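Local coordinates for envelopment polyprotein (Bovine Schmallenberg virus BH80/Germany/2011, PDB 7A56), which probably drives fusion of the viral and host membranes during entry, as a class II fusion glycoprotein, here folded as the postfusion trimer, at residues Arg108-Ala113 / Gln197-Val202; Ser114-Tyr119 / Lys191-Glu196; Met373-Lys378 / Ile411-Pro416; Ile384-Ile389 / Ile397-Val402. All coordinates share one frame; numbering follows the deposited sequence.

Interaction 1: residues Arg108-Ala113 / Gln197-Val202. With PO4 (phosphate ion), chain J.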
# COMPACT_ATOMS: atom_id res chain seq x y z
N ARG A 108 -4.81 18.30 -14.71
CA ARG A 108 -4.27 16.94 -14.79
C ARG A 108 -3.95 16.43 -13.39
O ARG A 108 -3.42 17.16 -12.55
CB ARG A 108 -3.04 16.91 -15.70
CG ARG A 108 -2.34 15.50 -15.75
CD ARG A 108 -1.16 15.57 -16.76
NE ARG A 108 -0.07 16.40 -16.22
CZ ARG A 108 0.30 17.58 -16.71
NH1 ARG A 108 -0.30 18.08 -17.78
NH2 ARG A 108 1.30 18.25 -16.13
N VAL A 109 -4.34 15.18 -13.12
CA VAL A 109 -3.88 14.47 -11.94
C VAL A 109 -3.55 13.06 -12.41
O VAL A 109 -4.43 12.35 -12.90
CB VAL A 109 -4.92 14.36 -10.82
CG1 VAL A 109 -4.33 13.48 -9.73
CG2 VAL A 109 -5.31 15.78 -10.22
N ILE A 110 -2.30 12.65 -12.25
CA ILE A 110 -1.93 11.22 -12.48
C ILE A 110 -0.81 10.84 -11.52
O ILE A 110 -0.07 11.70 -11.04
CB ILE A 110 -1.45 10.93 -13.89
CG1 ILE A 110 -0.21 11.74 -14.15
CG2 ILE A 110 -2.51 11.21 -14.94
CD1 ILE A 110 0.63 11.11 -15.19
N ASN A 111 -0.69 9.54 -11.22
CA ASN A 111 0.50 9.10 -10.52
C ASN A 111 1.39 8.39 -11.55
O ASN A 111 0.92 7.91 -12.59
CB ASN A 111 0.16 8.16 -9.33
CG ASN A 111 -0.26 8.92 -8.05
OD1 ASN A 111 0.11 10.06 -7.84
ND2 ASN A 111 -0.99 8.25 -7.17
N LYS A 112 2.70 8.40 -11.32
CA LYS A 112 3.56 7.76 -12.32
C LYS A 112 4.82 7.26 -11.64
O LYS A 112 5.23 7.80 -10.60
CB LYS A 112 3.95 8.71 -13.46
CG LYS A 112 4.76 9.90 -13.04
CD LYS A 112 4.98 10.87 -14.24
CE LYS A 112 5.68 12.16 -13.79
NZ LYS A 112 5.78 13.22 -14.87
N ALA A 113 5.42 6.22 -12.23
CA ALA A 113 6.75 5.80 -11.80
C ALA A 113 7.47 5.14 -13.00
O ALA A 113 6.84 4.75 -14.00
CB ALA A 113 6.69 4.84 -10.59
N GLN A 197 5.47 9.34 -8.12
CA GLN A 197 5.24 10.77 -7.86
C GLN A 197 3.90 11.17 -8.44
O GLN A 197 3.40 10.56 -9.39
CB GLN A 197 6.39 11.62 -8.44
CG GLN A 197 6.54 11.52 -9.95
CD GLN A 197 7.81 12.21 -10.39
OE1 GLN A 197 8.90 11.71 -10.11
NE2 GLN A 197 7.68 13.38 -11.02
N LYS A 198 3.30 12.20 -7.83
CA LYS A 198 2.12 12.83 -8.39
C LYS A 198 2.52 13.83 -9.46
O LYS A 198 3.57 14.48 -9.38
CB LYS A 198 1.36 13.60 -7.30
CG LYS A 198 1.06 12.73 -6.12
CD LYS A 198 0.33 13.52 -5.09
CE LYS A 198 0.16 12.63 -3.90
NZ LYS A 198 1.39 12.69 -2.94
N ASP A 199 1.68 13.94 -10.48
CA ASP A 199 1.83 14.94 -11.52
C ASP A 199 0.50 15.71 -11.59
O ASP A 199 -0.50 15.17 -12.08
CB ASP A 199 2.19 14.25 -12.84
CG ASP A 199 2.31 15.21 -14.03
OD1 ASP A 199 2.21 16.44 -13.86
OD2 ASP A 199 2.51 14.72 -15.16
N VAL A 200 0.48 16.95 -11.06
CA VAL A 200 -0.76 17.72 -10.89
C VAL A 200 -0.57 19.06 -11.58
O VAL A 200 0.42 19.77 -11.33
CB VAL A 200 -1.15 17.91 -9.41
CG1 VAL A 200 -2.42 18.80 -9.25
CG2 VAL A 200 -1.38 16.57 -8.75
N GLU A 201 -1.52 19.40 -12.44
CA GLU A 201 -1.53 20.70 -13.07
C GLU A 201 -2.85 21.36 -12.78
O GLU A 201 -3.92 20.75 -12.94
CB GLU A 201 -1.30 20.55 -14.57
CG GLU A 201 -1.32 21.91 -15.35
CD GLU A 201 -1.32 21.67 -16.86
OE1 GLU A 201 -2.00 20.71 -17.30
OE2 GLU A 201 -0.63 22.39 -17.58
N VAL A 202 -2.79 22.66 -12.45
CA VAL A 202 -4.01 23.40 -12.10
C VAL A 202 -4.03 24.68 -12.90
O VAL A 202 -2.98 25.22 -13.25
CB VAL A 202 -4.09 23.72 -10.59
CG1 VAL A 202 -4.06 22.43 -9.78
CG2 VAL A 202 -2.99 24.67 -10.20
P PO4 J . 10.51 15.99 -11.90
O1 PO4 J . 9.76 15.09 -12.84
O2 PO4 J . 12.01 15.74 -12.07
O3 PO4 J . 10.13 15.75 -10.45
O4 PO4 J . 10.18 17.42 -12.21
O HOH W 1 2.24 20.63 -18.19
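Ile-110 and Asp-199 face each other as the central hydrogen-bonded pair of two antiparallel strands, whose axes approach to 4.6 Å at 179°. Arg-108 with Glu-201 and Lys-112 with Gln-197 pair the same way. Val-109 with Val-200 and Asn-111 with Lys-198 are the non-hydrogen-bonded pairs in between, on the other face. Strand 197-206 thus runs between the long strand 98-134 and strand 209-214.

The side chain of Asp-199 lies beside that of Ile-110, with CB 3.7 Å from Ile-110 CG1. Its carboxylate is met by two cations. Arg-108 bends at chi3 (70°), which turns NE toward Asp-199. Arg-108 NH2 then donates to the syn side of Asp-199 OD1 at 3.0 Å, within the guanidinium plane. NE adds a weak bond to OD1. Lys-112 NZ makes a long salt bridge to Asp-199 OD2 at 3.6 Å. Glu-201 puts CB over one guanidinium face, and its OE1 is 3.2 Å from Arg-108 NH1 but well out of the plane.

Gln-197 NE2 donates to O1 of a phosphate ion, probably from the crystallisation liquor, while its OE1 bonds Lys-398 of the second subunit. The network pairs two cations with two carboxylates, which probably keeps Asp-199 ionised.

Interaction 2: residues Ser114-Tyr119 / Lys191-Glu196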
# COMPACT_ATOMS: atom_id res chain seq x y z
N SER A 114 8.80 5.11 -12.91
CA SER A 114 9.62 4.43 -13.88
C SER A 114 9.66 2.94 -13.55
O SER A 114 9.54 2.53 -12.39
CB SER A 114 11.06 4.98 -13.89
OG SER A 114 11.02 6.42 -13.93
N TYR A 115 9.84 2.13 -14.59
CA TYR A 115 9.99 0.68 -14.45
C TYR A 115 11.15 0.22 -15.31
O TYR A 115 11.49 0.85 -16.32
CB TYR A 115 8.70 -0.07 -14.86
CG TYR A 115 7.56 0.08 -13.85
CD1 TYR A 115 6.92 1.34 -13.64
CD2 TYR A 115 7.13 -1.01 -13.10
CE1 TYR A 115 5.90 1.45 -12.69
CE2 TYR A 115 6.12 -0.93 -12.18
CZ TYR A 115 5.49 0.34 -11.98
OH TYR A 115 4.50 0.47 -11.03
N ARG A 116 11.72 -0.93 -14.91
CA ARG A 116 12.83 -1.50 -15.67
C ARG A 116 12.58 -2.97 -16.01
O ARG A 116 11.99 -3.75 -15.25
CB ARG A 116 14.18 -1.37 -14.97
CG ARG A 116 14.26 -2.05 -13.67
CD ARG A 116 15.70 -2.04 -13.15
NE ARG A 116 15.76 -2.57 -11.79
CZ ARG A 116 16.13 -3.81 -11.48
NH1 ARG A 116 16.14 -4.20 -10.21
NH2 ARG A 116 16.52 -4.64 -12.43
N PHE A 117 13.08 -3.33 -17.18
CA PHE A 117 12.77 -4.63 -17.73
C PHE A 117 13.51 -5.70 -16.93
O PHE A 117 14.72 -5.57 -16.68
CB PHE A 117 13.16 -4.69 -19.19
CG PHE A 117 13.11 -6.09 -19.74
CD1 PHE A 117 11.92 -6.65 -20.16
CD2 PHE A 117 14.28 -6.84 -19.83
CE1 PHE A 117 11.91 -7.96 -20.68
CE2 PHE A 117 14.24 -8.11 -20.32
CZ PHE A 117 13.06 -8.64 -20.76
N LEU A 118 12.77 -6.75 -16.53
CA LEU A 118 13.36 -7.91 -15.85
C LEU A 118 13.54 -9.13 -16.76
O LEU A 118 14.65 -9.63 -16.86
CB LEU A 118 12.51 -8.34 -14.64
CG LEU A 118 12.35 -7.28 -13.55
CD1 LEU A 118 11.57 -7.98 -12.42
CD2 LEU A 118 13.68 -6.73 -13.09
N TYR A 119 12.47 -9.60 -17.42
CA TYR A 119 12.63 -10.84 -18.20
C TYR A 119 11.36 -11.05 -19.02
O TYR A 119 10.32 -10.44 -18.76
CB TYR A 119 12.88 -12.04 -17.28
CG TYR A 119 11.76 -12.26 -16.26
CD1 TYR A 119 10.56 -12.88 -16.65
CD2 TYR A 119 11.94 -11.90 -14.90
CE1 TYR A 119 9.57 -13.13 -15.75
CE2 TYR A 119 10.93 -12.11 -13.98
CZ TYR A 119 9.75 -12.72 -14.41
OH TYR A 119 8.71 -12.92 -13.53
N LYS A 191 10.03 -4.23 -13.14
CA LYS A 191 10.03 -3.86 -11.74
C LYS A 191 10.05 -2.33 -11.61
O LYS A 191 10.77 -1.65 -12.35
CB LYS A 191 11.26 -4.44 -11.05
CG LYS A 191 11.21 -4.34 -9.54
CD LYS A 191 12.50 -4.94 -8.97
CE LYS A 191 12.41 -5.09 -7.47
NZ LYS A 191 13.58 -5.85 -6.86
N LYS A 192 9.35 -1.82 -10.59
CA LYS A 192 9.37 -0.35 -10.31
C LYS A 192 10.79 0.09 -9.96
O LYS A 192 11.48 -0.58 -9.17
CB LYS A 192 8.40 -0.06 -9.17
CG LYS A 192 8.24 1.46 -8.80
CD LYS A 192 6.92 1.70 -8.04
CE LYS A 192 6.95 1.03 -6.70
NZ LYS A 192 5.57 0.88 -6.11
N SER A 193 11.28 1.16 -10.61
CA SER A 193 12.68 1.59 -10.51
C SER A 193 12.79 3.08 -10.17
O SER A 193 13.79 3.72 -10.52
CB SER A 193 13.44 1.27 -11.81
OG SER A 193 12.86 1.94 -12.94
N SER A 194 11.78 3.64 -9.48
CA SER A 194 11.80 5.00 -8.96
C SER A 194 10.78 5.06 -7.83
O SER A 194 9.96 4.14 -7.64
CB SER A 194 11.46 6.05 -10.03
OG SER A 194 10.08 5.96 -10.36
N ILE A 195 10.82 6.13 -7.05
CA ILE A 195 9.65 6.43 -6.24
C ILE A 195 8.49 6.80 -7.17
O ILE A 195 8.69 7.23 -8.33
CB ILE A 195 9.98 7.57 -5.25
CG1 ILE A 195 8.88 7.73 -4.18
CG2 ILE A 195 10.29 8.85 -6.03
CD1 ILE A 195 9.29 8.61 -2.94
N GLU A 196 7.27 6.58 -6.71
CA GLU A 196 6.21 7.11 -7.54
C GLU A 196 6.03 8.58 -7.19
O GLU A 196 6.47 9.03 -6.14
CB GLU A 196 4.89 6.35 -7.33
CG GLU A 196 4.22 6.52 -5.94
CD GLU A 196 2.84 5.83 -5.90
OE1 GLU A 196 2.80 4.59 -5.88
OE2 GLU A 196 1.78 6.50 -5.91
O HOH W 2 14.15 2.44 -15.78
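Tyr-115 lays its ring against the backbone of Lys-192, and this is the tightly packed part of the contact. Tyr-115 CG is anti to the carbonyl carbon (chi1 -73°), and from there the ring lies along Lys-192. Lys-192 CA sits over one face of the ring, 3.9 Å from its centroid, as a CH-pi contact. Tyr-115 OH reaches on to Pro-239 O. Next to this pair, Arg-116 and Lys-191 exchange two backbone bonds, with Arg-116 N to Lys-191 O at 2.8 Å. Leu-118 crosses Lys-191 and presses CD1 on its CB at 3.8 Å.

The other end is polar and water-linked, and hydroxyl bonds take over from regular strand pairing. Ser-193 N gives a nearly straight bond (174°) to Ser-114 O at 2.8 Å, from above the carbonyl plane. Ser-114 N donates to Ser-194 OG at 3.0 Å. That OG in turn donates to Ile-195 O. A water links Tyr-115 O, at 3.1 Å, to Ser-193 OG. Asp-394 and Tyr-396 of the second subunit pack on this end.

Arg-116 and Lys-191 run side by side, with Arg-116 NH1 4.5 Å from Lys-191 NZ. The like charges are answered by Glu-311 of the second subunit, which bridges to Arg-116, and by Asp-256, which bridges to Lys-191. Farther along, Leu-118 and Tyr-119 both face Ile-189. This is a classic beta bulge in the antiparallel pairing of the long strand 98-134 with strand 187-192.

Interaction 3: residues Met373-Lys378 / Ile411-Pro416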
# COMPACT_ATOMS: atom_id res chain seq x y z
N MET A 373 -15.76 -8.74 -16.50
CA MET A 373 -16.71 -8.32 -17.51
C MET A 373 -16.18 -7.01 -18.08
O MET A 373 -16.12 -6.01 -17.36
CB MET A 373 -18.08 -8.17 -16.86
CG MET A 373 -19.18 -7.71 -17.77
SD MET A 373 -19.46 -8.82 -19.13
CE MET A 373 -20.15 -10.30 -18.37
N ALA A 374 -15.73 -7.01 -19.33
CA ALA A 374 -15.13 -5.81 -19.91
C ALA A 374 -16.20 -5.03 -20.67
O ALA A 374 -16.92 -5.61 -21.49
CB ALA A 374 -13.98 -6.19 -20.85
N CYS A 375 -16.33 -3.72 -20.38
CA CYS A 375 -17.32 -2.89 -21.06
C CYS A 375 -16.64 -1.76 -21.81
O CYS A 375 -15.81 -1.04 -21.23
CB CYS A 375 -18.35 -2.31 -20.08
SG CYS A 375 -19.41 -3.55 -19.25
N ALA A 376 -16.98 -1.60 -23.09
CA ALA A 376 -16.68 -0.40 -23.86
C ALA A 376 -17.89 0.53 -23.84
O ALA A 376 -19.00 0.14 -24.21
CB ALA A 376 -16.32 -0.76 -25.31
N LEU A 377 -17.66 1.76 -23.43
CA LEU A 377 -18.67 2.80 -23.44
C LEU A 377 -18.30 3.86 -24.47
O LEU A 377 -17.13 4.27 -24.59
CB LEU A 377 -18.78 3.45 -22.05
CG LEU A 377 -19.52 2.66 -20.96
CD1 LEU A 377 -18.75 1.44 -20.50
CD2 LEU A 377 -19.80 3.55 -19.75
N LYS A 378 -19.31 4.34 -25.20
CA LYS A 378 -19.21 5.62 -25.90
C LYS A 378 -20.02 6.67 -25.14
O LYS A 378 -21.25 6.53 -24.99
CB LYS A 378 -19.69 5.49 -27.35
CG LYS A 378 -18.78 4.63 -28.22
CD LYS A 378 -18.63 5.24 -29.60
CE LYS A 378 -17.90 4.31 -30.55
NZ LYS A 378 -18.81 3.34 -31.26
N ILE A 411 -14.12 0.03 -19.11
CA ILE A 411 -14.10 -0.26 -17.68
C ILE A 411 -14.16 -1.77 -17.49
O ILE A 411 -14.62 -2.51 -18.36
CB ILE A 411 -15.28 0.36 -16.91
CG1 ILE A 411 -16.62 -0.23 -17.34
CG2 ILE A 411 -15.23 1.89 -16.98
CD1 ILE A 411 -17.80 0.52 -16.73
N LYS A 412 -13.69 -2.22 -16.33
CA LYS A 412 -13.77 -3.63 -15.96
C LYS A 412 -14.73 -3.78 -14.79
O LYS A 412 -14.76 -2.93 -13.89
CB LYS A 412 -12.38 -4.18 -15.63
CG LYS A 412 -12.37 -5.55 -15.02
CD LYS A 412 -10.94 -6.05 -14.82
CE LYS A 412 -10.21 -5.36 -13.65
NZ LYS A 412 -9.00 -6.15 -13.18
N LEU A 413 -15.58 -4.81 -14.86
CA LEU A 413 -16.61 -5.08 -13.87
C LEU A 413 -16.46 -6.49 -13.31
O LEU A 413 -15.99 -7.41 -13.98
CB LEU A 413 -18.02 -4.94 -14.45
CG LEU A 413 -18.36 -3.57 -15.06
CD1 LEU A 413 -19.76 -3.64 -15.64
CD2 LEU A 413 -18.19 -2.42 -14.06
N ASN A 414 -16.89 -6.65 -12.08
CA ASN A 414 -16.95 -7.95 -11.44
C ASN A 414 -18.43 -8.21 -11.21
O ASN A 414 -19.01 -7.66 -10.27
CB ASN A 414 -16.15 -7.95 -10.14
CG ASN A 414 -16.38 -9.19 -9.32
OD1 ASN A 414 -17.00 -9.15 -8.24
ND2 ASN A 414 -15.86 -10.31 -9.80
N CYS A 415 -19.04 -9.03 -12.10
CA CYS A 415 -20.47 -9.33 -12.06
C CYS A 415 -20.71 -10.75 -11.55
O CYS A 415 -20.00 -11.69 -11.93
CB CYS A 415 -21.12 -9.21 -13.45
SG CYS A 415 -21.03 -7.63 -14.27
N PRO A 416 -21.73 -10.93 -10.71
CA PRO A 416 -22.02 -12.27 -10.20
C PRO A 416 -22.50 -13.19 -11.31
O PRO A 416 -23.02 -12.74 -12.34
CB PRO A 416 -23.13 -12.02 -9.16
CG PRO A 416 -23.16 -10.56 -8.94
CD PRO A 416 -22.66 -9.92 -10.19
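Met-373 and Cys-375 pair with Leu-413 and Ile-411 through the backbone, and these bonds carry the contact. Both pairs are of the hydrogen-bonded kind, and each makes two bonds. Cys-375 N to Ile-411 O, at 2.9 Å, is almost perfectly straight (179°). Leu-413 N donates to Met-373 O at 2.8 Å. Ala-374 and Lys-412 form the non-hydrogen-bonded pair between them. The short strand axes stand at 145°, which gives the pair a marked twist. These are the two middle strands of the sheet 356-365, 373-381, 408-414, 394-395. It packs on a second sheet, consistent with an Ig-like domain III.

The apolar contacts lie on the face that carries Met-373, Cys-375, Ile-411 and Leu-413. Cys-375 CB rests on Ile-411 CG1 at 3.9 Å. Chi1 of -65° sets Cys-375 SG anti to the carbonyl carbon, and there it meets Leu-413 CD1 at 3.6 Å. Leu-377 crosses Ile-411, with the two CD1 atoms 4.0 Å apart. At the other end Met-373 CG touches Cys-415 SG, also at 4.0 Å. The same face is covered by Val-422 and Val-424 of the facing sheet.

Two disulfides tie the pair to its surroundings. Cys-375 is bonded to Cys-363 on strand 356-365, and Cys-415 to Cys-393.

The polar group of the opposite face points outward from the pair: Lys-412 NZ bonds Gln-312 O, and the lysine also makes a cation-pi contact with Tyr-396. The chemistry is therefore divided by face. Hydrocarbon and sulfur are buried on one side. The lysine charge is kept on the other.

Interaction 4: residues Ile384-Ile389 / Ile397-Val402; sequences IGSCSI and IKIIAV. With PO4 (phosphate ion), chain B.
Cys-387 and Ile-400 form a hydrogen-bonded pair of two antiparallel strands, whose short axes approach to 4.6 Å at 147°. Strand 399-402 is the outermost strand, within this chain, of one sheet of a beta sandwich. This is consistent with the Ig-like domain III of class II fusion proteins. Gly-385 with Val-402 is a second hydrogen-bonded pair. Ile-389 N adds a fifth bond to Lys-398 O at 3.0 Å, coming from above the carbonyl plane.

The inward face is apolar. Val-402 lies over Gly-385, with its CG2 3.7 Å from Gly-385 N, and its CG1 meets Cys-387 SG at 3.9 Å. That sulfur is joined in a disulfide to Cys-427. Ile-389 puts its CG2 branch against the turn into strand 399-402, where it touches Ile-397 CG1 at 3.6 Å. Val-424 and Val-426 of the neighbouring strand also pack on Ile-389.

On the other face Ser-386 OG lies 3.6 Å from Ile-399 CD1. Leu-218 of the third subunit packs against both of these residues, which places this face at a subunit interface.

The side chain of Lys-398 points away from the other segment. It is bent at chi2 and at chi3 (-60°), which turns CE off the extended course. Its NZ lies at the same interface, bonded to Gln-197 of the third subunit. It also approaches phosphate O3, so closely in the model that the exact length is doubtful. A water accepts from Lys-398 NZ at 2.8 Å and donates to Ile-389 O at 2.9 Å.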
# COMPACT_ATOMS: atom_id res chain seq x y z
N ILE A 384 -15.30 18.89 -20.06
CA ILE A 384 -14.31 18.20 -19.26
C ILE A 384 -14.83 18.14 -17.84
O ILE A 384 -15.34 19.14 -17.33
CB ILE A 384 -12.98 18.96 -19.32
CG1 ILE A 384 -12.43 18.94 -20.76
CG2 ILE A 384 -11.98 18.37 -18.27
CD1 ILE A 384 -11.29 19.93 -20.98
N GLY A 385 -14.71 16.99 -17.19
CA GLY A 385 -15.19 16.92 -15.82
C GLY A 385 -14.83 15.57 -15.21
O GLY A 385 -14.02 14.82 -15.75
N SER A 386 -15.44 15.30 -14.08
CA SER A 386 -15.19 14.07 -13.34
C SER A 386 -16.55 13.59 -12.88
O SER A 386 -17.32 14.39 -12.37
CB SER A 386 -14.28 14.33 -12.13
OG SER A 386 -14.06 13.12 -11.42
N CYS A 387 -16.87 12.32 -13.11
CA CYS A 387 -18.18 11.79 -12.79
C CYS A 387 -18.10 10.60 -11.86
O CYS A 387 -17.20 9.77 -11.97
CB CYS A 387 -18.90 11.30 -14.05
SG CYS A 387 -19.35 12.62 -15.12
N SER A 388 -19.10 10.46 -11.01
CA SER A 388 -19.28 9.18 -10.32
C SER A 388 -19.66 8.07 -11.31
O SER A 388 -20.55 8.24 -12.15
CB SER A 388 -20.37 9.34 -9.28
OG SER A 388 -20.28 8.32 -8.33
N ILE A 389 -19.01 6.91 -11.23
CA ILE A 389 -19.42 5.77 -12.05
C ILE A 389 -19.98 4.71 -11.11
O ILE A 389 -19.39 4.42 -10.06
CB ILE A 389 -18.28 5.28 -12.97
CG1 ILE A 389 -18.74 4.10 -13.84
CG2 ILE A 389 -16.95 5.02 -12.22
CD1 ILE A 389 -17.79 3.79 -15.02
N ILE A 397 -13.12 1.32 -10.51
CA ILE A 397 -12.94 2.75 -10.31
C ILE A 397 -14.24 3.26 -9.71
O ILE A 397 -15.32 2.73 -9.99
CB ILE A 397 -12.64 3.56 -11.61
CG1 ILE A 397 -13.76 3.32 -12.66
CG2 ILE A 397 -11.21 3.22 -12.11
CD1 ILE A 397 -13.60 4.08 -13.94
N LYS A 398 -14.13 4.35 -8.92
CA LYS A 398 -15.33 5.01 -8.39
C LYS A 398 -15.66 6.30 -9.13
O LYS A 398 -16.83 6.69 -9.16
CB LYS A 398 -15.16 5.33 -6.88
CG LYS A 398 -14.88 4.13 -5.99
CD LYS A 398 -16.06 3.13 -6.06
CE LYS A 398 -17.41 3.74 -5.59
NZ LYS A 398 -18.53 2.69 -5.63
N ILE A 399 -14.69 6.92 -9.79
CA ILE A 399 -14.95 8.14 -10.54
C ILE A 399 -14.19 8.01 -11.84
O ILE A 399 -13.16 7.33 -11.91
CB ILE A 399 -14.52 9.41 -9.75
CG1 ILE A 399 -13.03 9.40 -9.58
CG2 ILE A 399 -15.11 9.43 -8.36
CD1 ILE A 399 -12.49 10.77 -9.21
N ILE A 400 -14.73 8.63 -12.89
CA ILE A 400 -14.14 8.57 -14.22
C ILE A 400 -14.06 9.99 -14.79
O ILE A 400 -15.01 10.77 -14.69
CB ILE A 400 -14.95 7.63 -15.15
CG1 ILE A 400 -14.16 7.28 -16.43
CG2 ILE A 400 -16.35 8.23 -15.41
CD1 ILE A 400 -14.84 6.19 -17.30
N ALA A 401 -12.91 10.32 -15.38
CA ALA A 401 -12.79 11.63 -16.02
C ALA A 401 -13.46 11.58 -17.38
O ALA A 401 -13.26 10.65 -18.14
CB ALA A 401 -11.33 12.03 -16.18
N VAL A 402 -14.25 12.61 -17.70
CA VAL A 402 -14.93 12.70 -18.99
C VAL A 402 -14.34 13.87 -19.76
O VAL A 402 -13.88 14.88 -19.18
CB VAL A 402 -16.47 12.83 -18.86
CG1 VAL A 402 -17.04 11.59 -18.10
CG2 VAL A 402 -16.90 14.14 -18.19
P PO4 B . -21.93 2.88 -4.31
O1 PO4 B . -21.77 1.87 -3.21
O2 PO4 B . -22.40 2.18 -5.57
O3 PO4 B . -20.64 3.61 -4.60
O4 PO4 B . -22.93 3.92 -3.88
O HOH W 3 -18.78 2.16 -8.41

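Interactions 1 and 2 follow each other on the long strand 98-134, with centres 18 Å apart. They touch where Ala-113 CB meets Ser-194 OG at 3.6 Å. Interactions 3 and 4 belong to two sheets that face each other, and Ile-411 CD1 packs on Ile-389 CD1 at 3.7 Å. Within one chain, nearest atoms stay about 8 Å apart for interactions 1 and 4, and about 15 Å for 2 and 3. Across subunits both pairs meet. A phosphate joins Gln-197 to Lys-398 of a neighbouring subunit and to Lys-390 of the same chain as Lys-398. Asn-414 packs on Arg-116 of a neighbouring subunit. This fits a postfusion trimer in which the C-terminal domain lies against a neighbour.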